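Local coordinates for beta-1,4-mannanase (Cellulomonas fimi, PDB 2BVY), which probably hydrolyses internal beta-1,4 linkages of mannans, this chain being the part that carries its family 26 catalytic barrel and an Ig-like domain, at residues His38-Gly43 and Ala65-Asp70; Trp69-Ile74 and Asn108-His113. One frame throughout, in Å; residues are numbered along the deposited sequence.

Interaction 1. Residues His38-Gly43 and Ala65-Asp70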
loop_
_atom_site.group_PDB
_atom_site.type_symbol
_atom_site.label_atom_id
_atom_site.label_comp_id
_atom_site.label_asym_id
_atom_site.label_seq_id
_atom_site.Cartn_x
_atom_site.Cartn_y
_atom_site.Cartn_z
ATOM N N HIS A 38 13.851 3.921 3.428
ATOM C CA HIS A 38 14.681 4.691 4.358
ATOM C C HIS A 38 16.034 5.034 3.740
ATOM O O HIS A 38 17.062 5.044 4.430
ATOM C CB HIS A 38 14.924 3.872 5.626
ATOM C CG HIS A 38 13.740 3.791 6.536
ATOM N ND1 HIS A 38 13.232 4.890 7.194
ATOM C CD2 HIS A 38 12.985 2.737 6.925
ATOM C CE1 HIS A 38 12.215 4.517 7.951
ATOM N NE2 HIS A 38 12.045 3.214 7.807
ATOM N N THR A 39 16.033 5.329 2.449
ATOM C CA THR A 39 17.278 5.602 1.752
ATOM C C THR A 39 18.099 6.760 2.339
ATOM O O THR A 39 19.333 6.732 2.286
ATOM C CB THR A 39 17.011 5.791 0.220
ATOM O OG1 THR A 39 18.188 5.430 -0.514
ATOM C CG2 THR A 39 16.612 7.221 -0.109
ATOM N N THR A 40 17.439 7.758 2.925
ATOM C CA THR A 40 18.174 8.877 3.512
ATOM C C THR A 40 18.101 8.909 5.035
ATOM O O THR A 40 18.542 9.876 5.657
ATOM C CB THR A 40 17.686 10.251 2.979
ATOM O OG1 THR A 40 16.303 10.435 3.306
ATOM C CG2 THR A 40 17.876 10.342 1.463
ATOM N N SER A 41 17.553 7.862 5.639
ATOM C CA SER A 41 17.454 7.827 7.097
ATOM C C SER A 41 18.281 6.706 7.729
ATOM O O SER A 41 18.637 6.777 8.907
ATOM C CB SER A 41 15.989 7.712 7.524
ATOM O OG SER A 41 15.375 6.576 6.960
ATOM N N PHE A 42 18.583 5.681 6.935
ATOM C CA PHE A 42 19.378 4.530 7.370
ATOM C C PHE A 42 20.444 4.221 6.317
ATOM O O PHE A 42 20.126 3.989 5.151
ATOM C CB PHE A 42 18.489 3.303 7.543
ATOM C CG PHE A 42 17.768 3.251 8.855
ATOM C CD1 PHE A 42 18.429 2.837 10.007
ATOM C CD2 PHE A 42 16.422 3.606 8.938
ATOM C CE1 PHE A 42 17.760 2.769 11.240
ATOM C CE2 PHE A 42 15.741 3.546 10.157
ATOM C CZ PHE A 42 16.415 3.124 11.315
ATOM N N GLY A 43 21.708 4.223 6.727
ATOM C CA GLY A 43 22.779 3.944 5.790
ATOM C C GLY A 43 24.053 3.484 6.468
ATOM O O GLY A 43 24.331 3.857 7.611
ATOM N N ALA A 65 14.991 6.555 -7.504
ATOM C CA ALA A 65 13.877 7.304 -8.071
ATOM C C ALA A 65 12.723 7.310 -7.071
ATOM O O ALA A 65 11.916 8.236 -7.039
ATOM C CB ALA A 65 13.438 6.670 -9.375
ATOM N N VAL A 66 12.670 6.277 -6.237
ATOM C CA VAL A 66 11.612 6.138 -5.244
ATOM C C VAL A 66 12.172 6.086 -3.823
ATOM O O VAL A 66 13.089 5.323 -3.540
ATOM C CB VAL A 66 10.775 4.846 -5.512
ATOM C CG1 VAL A 66 9.784 4.605 -4.381
ATOM C CG2 VAL A 66 10.045 4.965 -6.835
ATOM N N PHE A 67 11.618 6.910 -2.940
ATOM C CA PHE A 67 12.032 6.957 -1.538
ATOM C C PHE A 67 10.910 6.329 -0.714
ATOM O O PHE A 67 9.814 6.880 -0.646
ATOM C CB PHE A 67 12.227 8.407 -1.080
ATOM C CG PHE A 67 13.433 9.089 -1.672
ATOM C CD1 PHE A 67 13.642 9.110 -3.047
ATOM C CD2 PHE A 67 14.340 9.750 -0.846
ATOM C CE1 PHE A 67 14.731 9.783 -3.591
ATOM C CE2 PHE A 67 15.441 10.429 -1.382
ATOM C CZ PHE A 67 15.635 10.446 -2.754
ATOM N N GLY A 68 11.175 5.179 -0.102
ATOM C CA GLY A 68 10.146 4.522 0.691
ATOM C C GLY A 68 10.238 4.835 2.172
ATOM O O GLY A 68 11.328 4.925 2.722
ATOM N N TRP A 69 9.089 4.995 2.820
ATOM C CA TRP A 69 9.045 5.296 4.244
ATOM C C TRP A 69 8.034 4.389 4.932
ATOM O O TRP A 69 7.399 3.556 4.289
ATOM C CB TRP A 69 8.651 6.755 4.471
ATOM C CG TRP A 69 9.420 7.729 3.621
ATOM C CD1 TRP A 69 8.979 8.362 2.487
ATOM C CD2 TRP A 69 10.761 8.184 3.838
ATOM N NE1 TRP A 69 9.962 9.183 1.991
ATOM C CE2 TRP A 69 11.067 9.094 2.799
ATOM C CE3 TRP A 69 11.734 7.909 4.806
ATOM C CZ2 TRP A 69 12.310 9.738 2.704
ATOM C CZ3 TRP A 69 12.978 8.550 4.711
ATOM C CH2 TRP A 69 13.249 9.453 3.667
ATOM N N ASP A 70 7.869 4.564 6.240
ATOM C CA ASP A 70 6.933 3.731 6.978
ATOM C C ASP A 70 6.368 4.429 8.214
ATOM O O ASP A 70 7.085 5.147 8.900
ATOM C CB ASP A 70 7.639 2.439 7.391
ATOM C CG ASP A 70 6.668 1.340 7.733
ATOM O OD1 ASP A 70 6.089 1.365 8.846
ATOM O OD2 ASP A 70 6.467 0.459 6.872
HETATM O O HOH W 1 13.382 6.788 1.690
#

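Interaction 2. Residues Trp69-Ile74 and Asn108-His113. With CAC (cacodylate ion), chain B.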
loop_
_atom_site.group_PDB
_atom_site.type_symbol
_atom_site.label_atom_id
_atom_site.label_comp_id
_atom_site.label_asym_id
_atom_site.label_seq_id
_atom_site.Cartn_x
_atom_site.Cartn_y
_atom_site.Cartn_z
ATOM N N TRP A 69 9.089 4.995 2.820
ATOM C CA TRP A 69 9.045 5.296 4.244
ATOM C C TRP A 69 8.034 4.389 4.932
ATOM O O TRP A 69 7.399 3.556 4.289
ATOM C CB TRP A 69 8.651 6.755 4.471
ATOM C CG TRP A 69 9.420 7.729 3.621
ATOM C CD1 TRP A 69 8.979 8.362 2.487
ATOM C CD2 TRP A 69 10.761 8.184 3.838
ATOM N NE1 TRP A 69 9.962 9.183 1.991
ATOM C CE2 TRP A 69 11.067 9.094 2.799
ATOM C CE3 TRP A 69 11.734 7.909 4.806
ATOM C CZ2 TRP A 69 12.310 9.738 2.704
ATOM C CZ3 TRP A 69 12.978 8.550 4.711
ATOM C CH2 TRP A 69 13.249 9.453 3.667
ATOM N N ASP A 70 7.869 4.564 6.240
ATOM C CA ASP A 70 6.933 3.731 6.978
ATOM C C ASP A 70 6.368 4.429 8.214
ATOM O O ASP A 70 7.085 5.147 8.900
ATOM C CB ASP A 70 7.639 2.439 7.391
ATOM C CG ASP A 70 6.668 1.340 7.733
ATOM O OD1 ASP A 70 6.089 1.365 8.846
ATOM O OD2 ASP A 70 6.467 0.459 6.872
ATOM N N THR A 71 5.089 4.205 8.506
ATOM C CA THR A 71 4.467 4.824 9.671
ATOM C C THR A 71 5.161 4.445 10.981
ATOM O O THR A 71 4.811 4.959 12.041
ATOM C CB THR A 71 2.960 4.477 9.774
ATOM O OG1 THR A 71 2.783 3.057 9.731
ATOM C CG2 THR A 71 2.191 5.115 8.632
ATOM N N LEU A 72 6.135 3.540 10.918
ATOM C CA LEU A 72 6.886 3.176 12.116
ATOM C C LEU A 72 7.646 4.437 12.550
ATOM O O LEU A 72 8.050 4.563 13.698
ATOM C CB LEU A 72 7.886 2.048 11.830
ATOM C CG LEU A 72 7.395 0.596 11.832
ATOM C CD1 LEU A 72 8.509 -0.330 11.360
ATOM C CD2 LEU A 72 6.945 0.211 13.235
ATOM N N ILE A 73 7.845 5.361 11.611
ATOM C CA ILE A 73 8.523 6.627 11.890
ATOM C C ILE A 73 7.652 7.418 12.872
ATOM O O ILE A 73 8.130 7.916 13.887
ATOM C CB ILE A 73 8.690 7.461 10.603
ATOM C CG1 ILE A 73 9.659 6.763 9.642
ATOM C CG2 ILE A 73 9.173 8.869 10.953
ATOM C CD1 ILE A 73 9.789 7.454 8.289
ATOM N N ILE A 74 6.367 7.525 12.548
ATOM C CA ILE A 74 5.416 8.227 13.391
ATOM C C ILE A 74 5.429 7.621 14.796
ATOM O O ILE A 74 5.499 8.342 15.792
ATOM C CB ILE A 74 3.997 8.132 12.793
ATOM C CG1 ILE A 74 3.994 8.764 11.397
ATOM C CG2 ILE A 74 2.988 8.821 13.711
ATOM C CD1 ILE A 74 2.668 8.684 10.677
ATOM N N ASN A 108 7.890 9.596 -3.425
ATOM C CA ASN A 108 7.697 9.044 -2.095
ATOM C C ASN A 108 6.602 7.995 -2.001
ATOM O O ASN A 108 5.544 8.120 -2.615
ATOM C CB ASN A 108 7.382 10.177 -1.117
ATOM C CG ASN A 108 8.544 11.132 -0.938
ATOM O OD1 ASN A 108 9.440 10.892 -0.130
ATOM N ND2 ASN A 108 8.545 12.214 -1.709
ATOM N N THR A 109 6.865 6.961 -1.210
ATOM C CA THR A 109 5.897 5.899 -0.974
ATOM C C THR A 109 5.951 5.559 0.511
ATOM O O THR A 109 7.023 5.546 1.119
ATOM C CB THR A 109 6.201 4.647 -1.810
ATOM O OG1 THR A 109 5.142 3.700 -1.637
ATOM C CG2 THR A 109 7.531 4.024 -1.397
ATOM N N VAL A 110 4.792 5.298 1.102
ATOM C CA VAL A 110 4.739 4.998 2.523
ATOM C C VAL A 110 4.012 3.696 2.831
ATOM O O VAL A 110 2.849 3.517 2.463
ATOM C CB VAL A 110 4.040 6.140 3.291
ATOM C CG1 VAL A 110 3.929 5.787 4.775
ATOM C CG2 VAL A 110 4.799 7.445 3.084
ATOM N N SER A 111 4.707 2.782 3.497
ATOM C CA SER A 111 4.094 1.526 3.894
ATOM C C SER A 111 3.700 1.714 5.363
ATOM O O SER A 111 3.966 2.768 5.953
ATOM C CB SER A 111 5.082 0.373 3.724
ATOM O OG SER A 111 6.315 0.669 4.345
ATOM N N ALA A 112 3.062 0.717 5.959
ATOM C CA ALA A 112 2.637 0.854 7.347
ATOM C C ALA A 112 2.688 -0.444 8.138
ATOM O O ALA A 112 1.758 -1.244 8.079
ATOM C CB ALA A 112 1.217 1.434 7.393
ATOM N N HIS A 113 3.780 -0.655 8.866
ATOM C CA HIS A 113 3.922 -1.843 9.705
ATOM C C HIS A 113 3.279 -1.461 11.039
ATOM O O HIS A 113 3.966 -1.220 12.037
ATOM C CB HIS A 113 5.399 -2.185 9.896
ATOM C CG HIS A 113 6.047 -2.754 8.674
ATOM N ND1 HIS A 113 6.291 -2.008 7.540
ATOM C CD2 HIS A 113 6.461 -4.015 8.389
ATOM C CE1 HIS A 113 6.824 -2.781 6.611
ATOM N NE2 HIS A 113 6.938 -4.003 7.100
HETATM AS AS CAC B . 8.734 -6.313 4.699
HETATM O O1 CAC B . 8.454 -7.678 3.768
HETATM O O2 CAC B . 7.703 -5.164 4.210
HETATM C C1 CAC B . 8.387 -6.659 6.528
HETATM C C2 CAC B . 10.482 -5.651 4.396
#

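Interaction 1. Residues His38-Gly43 and Ala65-Asp70
The carbonyl oxygen of G68 is gripped twice where the loop H38-G43, just after strand 32-37, runs beside strand 66-70. H38 N donates to G68 O over 2.8 Å, in a nearly straight bond (170°). Water 1 donates to the same oxygen while accepting from T39 N at 3.1 Å, so two successive amides of the loop are tied to one strand carbonyl. The water lies above one face of the W69 indole, toward its rim. At the edge of that ring, in its plane, T40 OG1 approaches CH2 of W69 to 3.2 Å, and S41 OG stands 3.8 Å from W69 CZ3. The S41 hydroxyl also shares a 2.7 Å hydrogen bond with H38 ND1. That bond, together with one from NE2 to E78, probably fixes the rotation of the imidazole. T40 is forked between two aromatics: with chi1 at 61° its hydroxyl goes to the indole and its methyl CG2 to F67 CE2, 3.7 Å away. T39 CG2 sits over the F67 face, a CH-pi contact 3.9 Å from the ring centroid. With W69 exchanged for an alanine, the T40 and S41 hydroxyls would probably face a gap, and the bridging water would lose its aromatic wall. Such a loop, springing from one parallel strand and fastened to the next, belongs to the strand-end loops of the (beta/alpha)8 barrel of clan GH-A.

Interaction 2. Residues Trp69-Ile74 and Asn108-His113
W69 and D70 pair with V110 and S111 in parallel register, and the backbone bonds come first. W69 N gives its proton to T109 O at 2.7 Å, W69 O accepts from S111 N, and T71 N continues the ladder to S111 O just as its own chain turns away in a type I turn.

A side-chain bond extends this pairing at the far end: the indole NE1 of W69 meets N108 OD1 at 2.8 Å, almost straight (168°). Ring and amide are nearly coplanar, and the bond uses a lone pair in the carbonyl plane.

The carboxylate of D70 is the polar centre. CG lies anti to the backbone N (chi1 -161°), which carries both oxygens across to the neighbouring segment. OD2 takes a 2.5 Å bond from S111 OG and a 2.6 Å bond from H113 ND1, the two donors arriving from opposite faces of the carboxylate plane. OD1 uses its syn lone pair for H113 N, at 3.1 Å. H113 is thus held by backbone and ring together.

Apolar contacts flank these bonds. L72 CD1 rests 3.9 Å from H113 CB, W69 CB touches V110 CG2, and T71, its hydroxyl bonded to Y147, lies against the A112 methyl.

At the other edge of the imidazole, H113 NE2 makes a weak bond of 3.2 Å to O2 of a cacodylate ion, probably from the crystallisation liquor, that H174 also holds. With the predicted nucleophile E282 and proton donor E175 nearby, the chemistry is consistent with D70 setting the rotation of H113, so that NE2 faces what is probably the active-site pocket.

How the interactions relate
Both contacts are buried and both are built on strand 66-70, which interaction 1 meets from the side of strand 32-37 and interaction 2 from that of strand 107-111. W69 and D70 belong to both. Interaction 1 joins a loop to a strand and relies on a shared carbonyl, a bridging water and aromatic rings. Interaction 2 is regular parallel pairing within a beta-alpha-beta unit, and beyond the strands it ends in a carboxylate gripped by a serine hydroxyl and by the backbone and ring of a histidine. The second lies nearer the centre of the chain and reaches the predicted catalytic pair more closely; H38 packs on I73 where the two meet.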